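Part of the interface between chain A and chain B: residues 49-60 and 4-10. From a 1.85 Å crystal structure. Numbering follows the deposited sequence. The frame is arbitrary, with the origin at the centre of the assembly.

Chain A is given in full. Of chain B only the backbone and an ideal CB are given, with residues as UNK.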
# COMPACT_ATOMS: atom_id res chain seq x y z
N LEU A 49 18.64 -2.65 -3.20
CA LEU A 49 17.93 -3.84 -2.70
C LEU A 49 16.44 -3.83 -3.07
O LEU A 49 15.88 -4.83 -3.53
CB LEU A 49 18.09 -3.96 -1.18
CG LEU A 49 17.32 -5.05 -0.42
CD1 LEU A 49 18.04 -5.43 0.87
CD2 LEU A 49 15.89 -4.60 -0.11
N ILE A 50 15.79 -2.69 -2.83
CA ILE A 50 14.39 -2.52 -3.20
C ILE A 50 14.15 -2.64 -4.71
O ILE A 50 13.16 -3.25 -5.13
CB ILE A 50 13.83 -1.18 -2.67
CG1 ILE A 50 13.80 -1.19 -1.14
CG2 ILE A 50 12.46 -0.90 -3.28
CD1 ILE A 50 13.05 -2.37 -0.55
N ILE A 51 15.03 -2.05 -5.51
CA ILE A 51 14.93 -2.14 -6.97
C ILE A 51 14.97 -3.61 -7.39
O ILE A 51 14.20 -4.03 -8.25
CB ILE A 51 16.09 -1.38 -7.66
CG1 ILE A 51 15.93 0.14 -7.46
CG2 ILE A 51 16.18 -1.73 -9.15
CD1 ILE A 51 14.59 0.68 -7.87
N LYS A 52 15.88 -4.38 -6.80
CA LYS A 52 15.96 -5.81 -7.13
C LYS A 52 14.67 -6.55 -6.76
O LYS A 52 14.21 -7.43 -7.50
CB LYS A 52 17.17 -6.49 -6.49
CG LYS A 52 18.52 -6.01 -7.03
CD LYS A 52 18.64 -6.26 -8.53
CE LYS A 52 19.85 -5.56 -9.12
NZ LYS A 52 19.90 -5.66 -10.61
N LYS A 53 14.07 -6.19 -5.63
CA LYS A 53 12.79 -6.79 -5.25
C LYS A 53 11.68 -6.43 -6.25
O LYS A 53 10.86 -7.28 -6.60
CB LYS A 53 12.39 -6.43 -3.82
CG LYS A 53 13.29 -7.10 -2.76
CD LYS A 53 12.83 -6.77 -1.35
CE LYS A 53 13.59 -7.62 -0.33
NZ LYS A 53 13.40 -7.14 1.06
N PHE A 54 11.67 -5.17 -6.68
CA PHE A 54 10.70 -4.73 -7.69
C PHE A 54 10.90 -5.49 -8.98
O PHE A 54 9.93 -5.87 -9.65
CB PHE A 54 10.83 -3.23 -7.98
CG PHE A 54 10.26 -2.34 -6.91
CD1 PHE A 54 9.42 -2.85 -5.94
CD2 PHE A 54 10.53 -0.99 -6.91
CE1 PHE A 54 8.89 -2.03 -4.96
CE2 PHE A 54 10.00 -0.16 -5.93
CZ PHE A 54 9.19 -0.68 -4.96
N GLU A 55 12.17 -5.71 -9.33
CA GLU A 55 12.51 -6.44 -10.54
C GLU A 55 12.00 -7.89 -10.45
O GLU A 55 11.43 -8.42 -11.40
CB GLU A 55 14.03 -6.40 -10.77
CG GLU A 55 14.50 -6.91 -12.11
CD GLU A 55 16.01 -6.81 -12.27
OE1 GLU A 55 16.70 -6.59 -11.25
OE2 GLU A 55 16.50 -6.96 -13.40
N GLU A 56 12.21 -8.52 -9.29
CA GLU A 56 11.69 -9.86 -9.02
C GLU A 56 10.18 -9.91 -9.19
O GLU A 56 9.63 -10.90 -9.68
CB GLU A 56 12.05 -10.30 -7.61
CG GLU A 56 13.54 -10.41 -7.34
CD GLU A 56 14.15 -11.68 -7.89
OE1 GLU A 56 13.85 -12.02 -9.06
OE2 GLU A 56 14.91 -12.35 -7.16
N ALA A 57 9.50 -8.85 -8.76
CA ALA A 57 8.05 -8.76 -8.85
C ALA A 57 7.57 -8.31 -10.24
O ALA A 57 6.38 -8.05 -10.44
CB ALA A 57 7.50 -7.83 -7.77
N LYS A 58 8.50 -8.23 -11.18
CA LYS A 58 8.20 -7.81 -12.55
C LYS A 58 7.56 -6.43 -12.65
O LYS A 58 6.75 -6.18 -13.56
CB LYS A 58 7.30 -8.84 -13.24
CG LYS A 58 7.72 -10.29 -13.06
CD LYS A 58 9.06 -10.58 -13.73
CE LYS A 58 9.38 -12.06 -13.68
NZ LYS A 58 10.71 -12.36 -14.30
N MET A 59 7.91 -5.54 -11.73
CA MET A 59 7.37 -4.18 -11.70
C MET A 59 8.34 -3.16 -12.32
O MET A 59 7.94 -2.09 -12.76
CB MET A 59 7.05 -3.75 -10.26
CG MET A 59 5.87 -4.50 -9.64
SD MET A 59 5.80 -4.20 -7.86
CE MET A 59 5.48 -2.44 -7.79
N VAL A 60 9.63 -3.49 -12.31
CA VAL A 60 10.62 -2.67 -13.01
C VAL A 60 11.56 -3.56 -13.79
O VAL A 60 11.63 -4.77 -13.55
CB VAL A 60 11.47 -1.79 -12.04
CG1 VAL A 60 10.59 -0.95 -11.15
CG2 VAL A 60 12.45 -2.64 -11.22
N UNK B 4 3.46 -11.50 -0.37
CA UNK B 4 4.91 -11.37 -0.32
C UNK B 4 5.42 -10.21 -1.19
O UNK B 4 6.22 -9.39 -0.74
CB UNK B 4 5.56 -12.68 -0.77
N UNK B 5 4.96 -10.16 -2.44
CA UNK B 5 5.15 -8.97 -3.24
C UNK B 5 4.29 -7.91 -2.58
O UNK B 5 4.58 -6.71 -2.65
CB UNK B 5 4.78 -9.19 -4.71
N UNK B 6 3.22 -8.36 -1.93
CA UNK B 6 2.37 -7.49 -1.14
C UNK B 6 3.13 -6.88 0.02
O UNK B 6 3.05 -5.67 0.26
CB UNK B 6 1.15 -8.26 -0.62
N UNK B 7 3.89 -7.70 0.73
CA UNK B 7 4.71 -7.21 1.84
C UNK B 7 5.73 -6.18 1.36
O UNK B 7 6.15 -5.32 2.11
CB UNK B 7 5.43 -8.37 2.53
N UNK B 8 6.11 -6.27 0.09
CA UNK B 8 7.07 -5.33 -0.47
C UNK B 8 6.55 -3.89 -0.37
O UNK B 8 7.29 -2.97 -0.02
CB UNK B 8 7.37 -5.69 -1.93
N UNK B 9 5.26 -3.70 -0.64
CA UNK B 9 4.69 -2.36 -0.65
C UNK B 9 3.82 -2.03 0.57
O UNK B 9 3.70 -0.87 0.96
CB UNK B 9 3.86 -2.18 -1.92
N UNK B 10 3.19 -3.05 1.15
CA UNK B 10 2.19 -2.83 2.19
C UNK B 10 2.59 -3.31 3.59
O UNK B 10 3.37 -4.25 3.75
CB UNK B 10 0.89 -3.53 1.78

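Chain A offers a helix, 49-56, followed by a turn; the chain B segment runs against it at 143° between N-to-C directions, with the axes no closer than 10.6 Å. At that spacing chain B reaches chain A with its side chains, and the ideal CB positions suggest which can do so.

Position 4 has nothing of the chain A stretch within 5.5 Å of its ideal CB, so the interface places little restriction on it, and a polar or charged residue would serve as well as any. It is Glu B4, poorly ordered and without contact here.

Position 5 points its CA-to-CB bond toward chain A, and the ideal CB lies 4.3 Å from Ala A57 CB. The small alanine leaves room for a side chain to pass along the turn, where the carbonyl of Glu A56 and the aliphatic part of Lys A58 lie. A long chain with an apolar stem would suit, whether lysine, arginine, glutamine or methionine. The residue is Arg B5. Its stem packs on the alanine, CG lying 3.9 Å from Ala A57 CB, and its nearly extended chain (chi1 m, chi2 and chi3 t) carries the guanidinium over Ala A57, with CA of that residue over one face and 3.7 Å from Arg B5 NE. Arg B5 NH2 lies 3.7 Å from Glu A56 O, a contact rather than a hydrogen bond; NH1 and NH2 are hydrogen-bonded elsewhere in the structure.

Nothing of the chain A stretch lies within 5.5 Å of the ideal CB of position 6 or 7. Helix-compatible phi/psi values (-63/-46 and -61/-26) favour ordinary helix formers, but polarity is left undetermined by this contact. They are Ile B6 and Lys B7, both out of reach.

Position 8 is the most informative. Its CA-to-CB bond points toward chain A, with the ideal CB 5.0 Å from Phe A54 CE1 and 5.4 Å from Lys A53 CB. Ile A50, Phe A54 and Ala A57 supply carbon around the approach, so a mid-sized aliphatic residue is expected: leucine, isoleucine or methionine. Leu B8 has the largest area covered in either stretch, 103 Å². With chi1 t and chi2 p, Leu B8 CD2 meets the edge of the Phe A54 ring, 3.4 Å from Phe A54 CD1, and lies 4.4 Å from Ala A57 CB. Its CD1 is 3.8 Å from Lys A53 CB and 4.4 Å from Ile A50 CD1.

Position 9 is less direct: CA-to-CB points sideways and nothing of the chain A stretch lies within 5.5 Å of the ideal CB. A longer apolar chain could nevertheless turn back to Phe A54 and Met A59, which favours leucine or methionine over alanine. Leu B9 (chi1 m, chi2 t) does so: CD1 is 3.8 Å from Met A59 CE, and CD2 is 4.2 Å from Phe A54 CZ.

Position 10 has extended phi/psi of -113/153, and its ideal CB has nothing of the chain A stretch within 5.5 Å. The contact cannot predict Phe B10, whose side chain is out of reach of the chain A stretch.

Chain B 4-10: ERIKLLF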
# COMPACT_ATOMS: atom_id res chain seq x y z
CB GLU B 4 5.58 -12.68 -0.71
CG GLU B 4 6.10 -13.47 0.48
CD GLU B 4 7.18 -12.72 1.24
OE1 GLU B 4 7.92 -11.94 0.60
OE2 GLU B 4 7.29 -12.90 2.47
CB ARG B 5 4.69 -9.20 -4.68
CG ARG B 5 5.53 -10.19 -5.45
CD ARG B 5 4.82 -10.62 -6.72
NE ARG B 5 5.70 -11.33 -7.63
CZ ARG B 5 5.38 -11.66 -8.88
NH1 ARG B 5 4.18 -11.34 -9.36
NH2 ARG B 5 6.25 -12.31 -9.65
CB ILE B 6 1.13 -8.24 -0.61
CG1 ILE B 6 0.23 -8.65 -1.77
CG2 ILE B 6 0.36 -7.38 0.36
CD1 ILE B 6 -0.13 -7.49 -2.68
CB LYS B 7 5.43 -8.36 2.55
CG LYS B 7 4.49 -9.30 3.30
CD LYS B 7 5.25 -10.11 4.35
CE LYS B 7 5.88 -9.19 5.39
NZ LYS B 7 6.34 -9.94 6.59
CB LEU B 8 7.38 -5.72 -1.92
CG LEU B 8 8.29 -4.86 -2.80
CD1 LEU B 8 9.60 -4.53 -2.11
CD2 LEU B 8 8.55 -5.59 -4.10
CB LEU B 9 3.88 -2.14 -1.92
CG LEU B 9 4.72 -1.83 -3.16
CD1 LEU B 9 3.85 -1.85 -4.40
CD2 LEU B 9 5.43 -0.49 -3.00
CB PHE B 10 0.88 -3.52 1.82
CG PHE B 10 0.20 -2.92 0.62
CD1 PHE B 10 -0.61 -1.81 0.75
CD2 PHE B 10 0.36 -3.49 -0.64
CE1 PHE B 10 -1.24 -1.26 -0.35
CE2 PHE B 10 -0.27 -2.94 -1.74
CZ PHE B 10 -1.07 -1.82 -1.60
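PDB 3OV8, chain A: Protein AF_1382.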